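Side-chain contacts in methylxanthine N1-demethylase NdmA (Pseudomonas putida, PDB 6ICN), which removes the N1-methyl group of caffeine and related methylxanthines, giving formaldehyde and, from caffeine, theobromine, using molecular oxygen and electrons from NADH: residues R96-C99 against W104-D107; D71-M76 against G139-R144. All blocks are in the same frame, centred on the assembly; numbering follows the deposited sequence.

Contact 1 of 2, residues R96-C99 against W104-D107. With FES (Fe2/s2 (inorganic) cluster), chain D.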
loop_
_atom_site.group_PDB
_atom_site.type_symbol
_atom_site.label_atom_id
_atom_site.label_comp_id
_atom_site.label_asym_id
_atom_site.label_seq_id
_atom_site.Cartn_x
_atom_site.Cartn_y
_atom_site.Cartn_z
ATOM N N ARG A 96 -11.840 -18.048 -35.264
ATOM C CA ARG A 96 -11.886 -16.601 -35.442
ATOM C C ARG A 96 -11.698 -15.887 -34.106
ATOM O O ARG A 96 -11.916 -16.455 -33.036
ATOM C CB ARG A 96 -13.208 -16.146 -36.055
ATOM C CG ARG A 96 -13.495 -16.735 -37.448
ATOM C CD ARG A 96 -14.844 -16.252 -37.944
ATOM N NE ARG A 96 -15.221 -16.866 -39.216
ATOM C CZ ARG A 96 -16.470 -16.878 -39.667
ATOM N NH1 ARG A 96 -17.436 -16.307 -38.952
ATOM N NH2 ARG A 96 -16.750 -17.461 -40.830
ATOM N N LEU A 97 -11.330 -14.612 -34.198
ATOM C CA LEU A 97 -11.183 -13.730 -33.041
ATOM C C LEU A 97 -12.339 -12.734 -33.052
ATOM O O LEU A 97 -12.510 -11.973 -34.018
ATOM C CB LEU A 97 -9.832 -13.006 -33.070
ATOM C CG LEU A 97 -9.535 -12.011 -31.931
ATOM C CD1 LEU A 97 -9.654 -12.705 -30.564
ATOM C CD2 LEU A 97 -8.146 -11.417 -32.115
ATOM N N GLN A 98 -13.121 -12.732 -31.975
ATOM C CA GLN A 98 -14.342 -11.946 -31.875
ATOM C C GLN A 98 -14.102 -10.708 -31.018
ATOM O O GLN A 98 -13.645 -10.812 -29.874
ATOM C CB GLN A 98 -15.462 -12.789 -31.269
ATOM C CG GLN A 98 -16.777 -12.045 -31.088
ATOM C CD GLN A 98 -17.883 -12.988 -30.683
ATOM O OE1 GLN A 98 -18.131 -13.990 -31.356
ATOM N NE2 GLN A 98 -18.541 -12.690 -29.586
ATOM N N CYS A 99 -14.421 -9.549 -31.568
ATOM C CA CYS A 99 -14.282 -8.299 -30.828
ATOM C C CYS A 99 -15.281 -8.246 -29.668
ATOM O O CYS A 99 -16.436 -8.632 -29.831
ATOM C CB CYS A 99 -14.538 -7.121 -31.764
ATOM S SG CYS A 99 -14.367 -5.509 -30.964
ATOM N N TRP A 104 -17.823 -8.354 -34.008
ATOM C CA TRP A 104 -17.263 -8.695 -35.322
ATOM C C TRP A 104 -16.250 -9.831 -35.182
ATOM O O TRP A 104 -15.474 -9.874 -34.228
ATOM C CB TRP A 104 -16.574 -7.486 -35.955
ATOM C CG TRP A 104 -17.475 -6.395 -36.444
ATOM C CD1 TRP A 104 -18.767 -6.145 -36.066
ATOM C CD2 TRP A 104 -17.138 -5.393 -37.412
ATOM N NE1 TRP A 104 -19.247 -5.033 -36.735
ATOM C CE2 TRP A 104 -18.267 -4.570 -37.576
ATOM C CE3 TRP A 104 -15.985 -5.117 -38.154
ATOM C CZ2 TRP A 104 -18.278 -3.473 -38.447
ATOM C CZ3 TRP A 104 -15.998 -4.031 -39.019
ATOM C CH2 TRP A 104 -17.136 -3.223 -39.153
ATOM N N GLN A 105 -16.244 -10.763 -36.139
ATOM C CA GLN A 105 -15.343 -11.912 -36.066
ATOM C C GLN A 105 -14.305 -11.835 -37.175
ATOM O O GLN A 105 -14.665 -11.681 -38.347
ATOM C CB GLN A 105 -16.121 -13.222 -36.185
ATOM C CG GLN A 105 -17.123 -13.419 -35.074
ATOM C CD GLN A 105 -17.703 -14.816 -35.114
ATOM O OE1 GLN A 105 -17.653 -15.483 -36.150
ATOM N NE2 GLN A 105 -18.249 -15.272 -33.994
ATOM N N TYR A 106 -13.034 -11.957 -36.805
ATOM C CA TYR A 106 -11.924 -11.878 -37.751
ATOM C C TYR A 106 -11.295 -13.249 -37.979
ATOM O O TYR A 106 -11.030 -13.990 -37.023
ATOM C CB TYR A 106 -10.863 -10.904 -37.240
ATOM C CG TYR A 106 -11.367 -9.491 -37.186
ATOM C CD1 TYR A 106 -11.270 -8.672 -38.293
ATOM C CD2 TYR A 106 -11.966 -8.985 -36.024
ATOM C CE1 TYR A 106 -11.729 -7.362 -38.271
ATOM C CE2 TYR A 106 -12.443 -7.663 -35.978
ATOM C CZ TYR A 106 -12.317 -6.859 -37.109
ATOM O OH TYR A 106 -12.763 -5.543 -37.119
ATOM N N ASP A 107 -11.019 -13.573 -39.255
ATOM C CA ASP A 107 -10.389 -14.852 -39.568
ATOM C C ASP A 107 -8.855 -14.756 -39.459
ATOM O O ASP A 107 -8.288 -13.725 -39.079
ATOM C CB ASP A 107 -10.857 -15.350 -40.949
ATOM C CG ASP A 107 -10.386 -14.481 -42.114
ATOM O OD1 ASP A 107 -9.413 -13.703 -41.984
ATOM O OD2 ASP A 107 -10.986 -14.623 -43.227
HETATM FE FE1 FES D . -15.177 -4.156 -32.678
HETATM FE FE2 FES D . -17.442 -2.764 -32.931
HETATM S S1 FES D . -15.470 -2.042 -32.130
HETATM S S2 FES D . -17.146 -4.911 -33.308
#
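Residues 96-99 and 104-107 run antiparallel as the two arms of a beta hairpin, with Leu97 and Tyr106 as a hydrogen-bonded pair (Leu97 N to Tyr106 O 2.9 Å, Tyr106 N to Leu97 O 2.8 Å) and Gln98 opposite Gln105 as a non-hydrogen-bonded pair. On the face carrying the two glutamines, Gln105 uses both ends of its amide. Gln105 OE1 accepts a hydrogen bond from Arg96 NH1 at 2.9 Å, the donor lying nearly along the C=O axis and the oxygen near the guanidinium plane, although the two planes stand 72° apart. Gln105 NE2 donates a hydrogen bond to Gln98 OE1, also at 2.9 Å, and here the two amide planes are 22° apart. Glutamine suits the place because one amide can accept and donate at once; with CG beside the backbone N (chi1 -62°) and an extended chain beyond, the group lies between both partners. A leucine here would probably leave Arg96 NH1 and Gln98 OE1 without these mates and their side chains freer to turn.

Beyond the pairs, Cys99 N reaches Trp104 O at 2.9 Å and closes the hairpin beside the cluster. The thiolate SG of Cys99 binds the iron FE1 of the cluster at 2.3 Å, with Cys80 on the same iron, while the Trp104 indole sets one face against the sulfide, CD1 to S2 3.4 Å, and stacks with His82. The turn between the arms, from Cys99 to His102, is one of the two cysteine-histidine loops that hold the cluster in a Rieske domain. Tyr106, on the face with Leu97, sends its OH to a hydrogen bond with Ala81 N, joining the hairpin to the other cluster loop. Strand 91-93 flanks 96-98, strand 112-114 flanks 105-106, and Phe194 and Val326 of a second subunit pack on Gln98 and Trp104.

Contact 2 of 2, residues D71-M76 against G139-R144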
loop_
_atom_site.group_PDB
_atom_site.type_symbol
_atom_site.label_atom_id
_atom_site.label_comp_id
_atom_site.label_asym_id
_atom_site.label_seq_id
_atom_site.Cartn_x
_atom_site.Cartn_y
_atom_site.Cartn_z
ATOM N N ASP A 71 -5.455 -24.435 -35.792
ATOM C CA ASP A 71 -4.127 -24.991 -35.587
ATOM C C ASP A 71 -3.016 -23.950 -35.712
ATOM O O ASP A 71 -1.838 -24.313 -35.680
ATOM C CB ASP A 71 -3.889 -26.137 -36.581
ATOM C CG ASP A 71 -4.660 -27.390 -36.217
ATOM O OD1 ASP A 71 -4.778 -27.686 -35.005
ATOM O OD2 ASP A 71 -5.147 -28.084 -37.137
ATOM N N GLU A 72 -3.363 -22.674 -35.832
ATOM C CA GLU A 72 -2.423 -21.629 -36.199
ATOM C C GLU A 72 -2.341 -20.594 -35.084
ATOM O O GLU A 72 -3.367 -20.188 -34.543
ATOM C CB GLU A 72 -2.868 -20.946 -37.505
ATOM C CG GLU A 72 -1.925 -19.885 -38.032
ATOM C CD GLU A 72 -2.368 -19.277 -39.369
ATOM O OE1 GLU A 72 -1.792 -18.224 -39.751
ATOM O OE2 GLU A 72 -3.282 -19.845 -40.022
ATOM N N TYR A 73 -1.123 -20.148 -34.779
ATOM C CA TYR A 73 -0.945 -18.923 -34.002
ATOM C C TYR A 73 -0.991 -17.714 -34.930
ATOM O O TYR A 73 -0.252 -17.649 -35.930
ATOM C CB TYR A 73 0.380 -18.961 -33.228
ATOM C CG TYR A 73 0.411 -20.051 -32.180
ATOM C CD1 TYR A 73 -0.246 -19.894 -30.959
ATOM C CD2 TYR A 73 1.066 -21.253 -32.420
ATOM C CE1 TYR A 73 -0.220 -20.895 -30.008
ATOM C CE2 TYR A 73 1.087 -22.267 -31.474
ATOM C CZ TYR A 73 0.441 -22.076 -30.267
ATOM O OH TYR A 73 0.461 -23.082 -29.338
ATOM N N VAL A 74 -1.860 -16.759 -34.604
ATOM C CA VAL A 74 -2.130 -15.594 -35.437
ATOM C C VAL A 74 -1.834 -14.329 -34.649
ATOM O O VAL A 74 -2.173 -14.240 -33.459
ATOM C CB VAL A 74 -3.589 -15.586 -35.937
ATOM C CG1 VAL A 74 -3.896 -14.327 -36.726
ATOM C CG2 VAL A 74 -3.869 -16.844 -36.778
ATOM N N ALA A 75 -1.214 -13.354 -35.320
ATOM C CA ALA A 75 -0.975 -12.019 -34.773
ATOM C C ALA A 75 -1.684 -10.969 -35.628
ATOM O O ALA A 75 -1.516 -10.941 -36.857
ATOM C CB ALA A 75 0.533 -11.731 -34.698
ATOM N N MET A 76 -2.482 -10.116 -34.983
ATOM C CA MET A 76 -3.187 -9.019 -35.651
ATOM C C MET A 76 -2.895 -7.730 -34.899
ATOM O O MET A 76 -2.505 -7.756 -33.731
ATOM C CB MET A 76 -4.715 -9.226 -35.677
ATOM C CG MET A 76 -5.202 -10.477 -36.348
ATOM S SD MET A 76 -7.000 -10.493 -36.234
ATOM C CE MET A 76 -7.268 -12.265 -36.315
ATOM N N GLY A 139 8.814 -23.032 -27.925
ATOM C CA GLY A 139 7.981 -22.651 -26.799
ATOM C C GLY A 139 7.759 -21.157 -26.669
ATOM O O GLY A 139 7.166 -20.708 -25.670
ATOM N N LEU A 140 8.240 -20.377 -27.624
ATOM C CA LEU A 140 7.953 -18.953 -27.699
ATOM C C LEU A 140 7.108 -18.668 -28.932
ATOM O O LEU A 140 7.102 -19.433 -29.903
ATOM C CB LEU A 140 9.246 -18.124 -27.761
ATOM C CG LEU A 140 10.342 -18.407 -26.718
ATOM C CD1 LEU A 140 11.559 -17.490 -26.903
ATOM C CD2 LEU A 140 9.815 -18.315 -25.300
ATOM N N ILE A 141 6.432 -17.528 -28.901
ATOM C CA ILE A 141 5.668 -17.016 -30.036
ATOM C C ILE A 141 6.470 -15.881 -30.651
ATOM O O ILE A 141 6.854 -14.933 -29.942
ATOM C CB ILE A 141 4.274 -16.520 -29.606
ATOM C CG1 ILE A 141 3.470 -17.645 -28.964
ATOM C CG2 ILE A 141 3.540 -15.897 -30.793
ATOM C CD1 ILE A 141 3.236 -18.797 -29.879
ATOM N N TRP A 142 6.718 -15.970 -31.967
ATOM C CA TRP A 142 7.559 -15.027 -32.694
ATOM C C TRP A 142 6.737 -14.259 -33.721
ATOM O O TRP A 142 5.864 -14.831 -34.378
ATOM C CB TRP A 142 8.683 -15.763 -33.429
ATOM C CG TRP A 142 9.533 -16.623 -32.572
ATOM C CD1 TRP A 142 9.239 -17.883 -32.104
ATOM C CD2 TRP A 142 10.842 -16.309 -32.090
ATOM N NE1 TRP A 142 10.293 -18.358 -31.352
ATOM C CE2 TRP A 142 11.279 -17.405 -31.316
ATOM C CE3 TRP A 142 11.673 -15.179 -32.198
ATOM C CZ2 TRP A 142 12.529 -17.435 -30.696
ATOM C CZ3 TRP A 142 12.907 -15.211 -31.588
ATOM C CH2 TRP A 142 13.324 -16.328 -30.840
ATOM N N ILE A 143 7.014 -12.962 -33.870
ATOM C CA ILE A 143 6.313 -12.111 -34.825
ATOM C C ILE A 143 7.322 -11.367 -35.694
ATOM O O ILE A 143 8.323 -10.847 -35.191
ATOM C CB ILE A 143 5.373 -11.107 -34.120
ATOM C CG1 ILE A 143 4.215 -11.856 -33.458
ATOM C CG2 ILE A 143 4.821 -10.079 -35.118
ATOM C CD1 ILE A 143 3.318 -10.925 -32.633
ATOM N N ARG A 144 7.059 -11.319 -37.009
ATOM C CA ARG A 144 7.816 -10.459 -37.920
ATOM C C ARG A 144 6.873 -9.409 -38.483
ATOM O O ARG A 144 5.917 -9.743 -39.196
ATOM C CB ARG A 144 8.466 -11.254 -39.058
ATOM C CG ARG A 144 9.239 -10.345 -40.041
ATOM C CD ARG A 144 10.012 -11.181 -41.053
ATOM N NE ARG A 144 9.125 -12.046 -41.841
ATOM C CZ ARG A 144 9.559 -12.979 -42.685
ATOM N NH1 ARG A 144 10.862 -13.165 -42.863
ATOM N NH2 ARG A 144 8.693 -13.719 -43.369
#
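Where Tyr73 and Ala75 meet Ile141 and Ile143 carbon touches carbon, and the polar grip falls instead on the guanidinium of Arg144, at the end of the second segment, whose NH2 makes a salt bridge with Asp133 while NE and NH1 hydrogen-bond to Ser147 OG and Thr152 OG1. Ile141 brings its CD1 methyl over one face of the Tyr73 ring, 3.9 Å from the ring centroid and 14° off its normal, a CH-pi contact. The methyl lies toward the rim, with CD1 of Ile141 3.8 Å from CD1 of Tyr73. A flat aromatic ring suits this place, since it offers a broad surface to a single methyl.

Strands 72-77 and 140-144 are not neighbours in the six-stranded antiparallel sheet of the Rieske domain; strand 131-137 runs between them, and Ala75 and Phe132 are joined by backbone hydrogen bonding. The CA atoms of Ala75 and Ile143 are 7.3 Å apart, consistent with a sheet curled so that side chains from both flanking strands meet over 131-137. Ile143 holds CD1 extended (chi2 175°) and lays it 3.6 Å from Ala75 CB; alanine probably suits the place because its single methyl fills the short distance to Ile143, where little more would fit. Cys134 of the middle strand touches both Ala75 and Ile141.

From the N terminus, the chain lays down strands 35-40, 55-59 and 62-69 before 72-77, the first half of contact 2, and then leaves the six-stranded sheet for the cluster-binding part. There contact 1 closes a short loop of four residues between 96-99 and 104-107. After strand 112-114 the chain returns through strand 131-137 to 140-144, where contact 2 closes a much longer loop. Contact 1 is thus nested inside contact 2, and their centres lie about 16 Å apart within one Rieske domain. They also touch: Met76, on the side of its strand turned from 139-144, brings CE within 3.3 Å of Asp107 O and also packs on Tyr106 and Leu97, joining the curled sheet to the cluster hairpin.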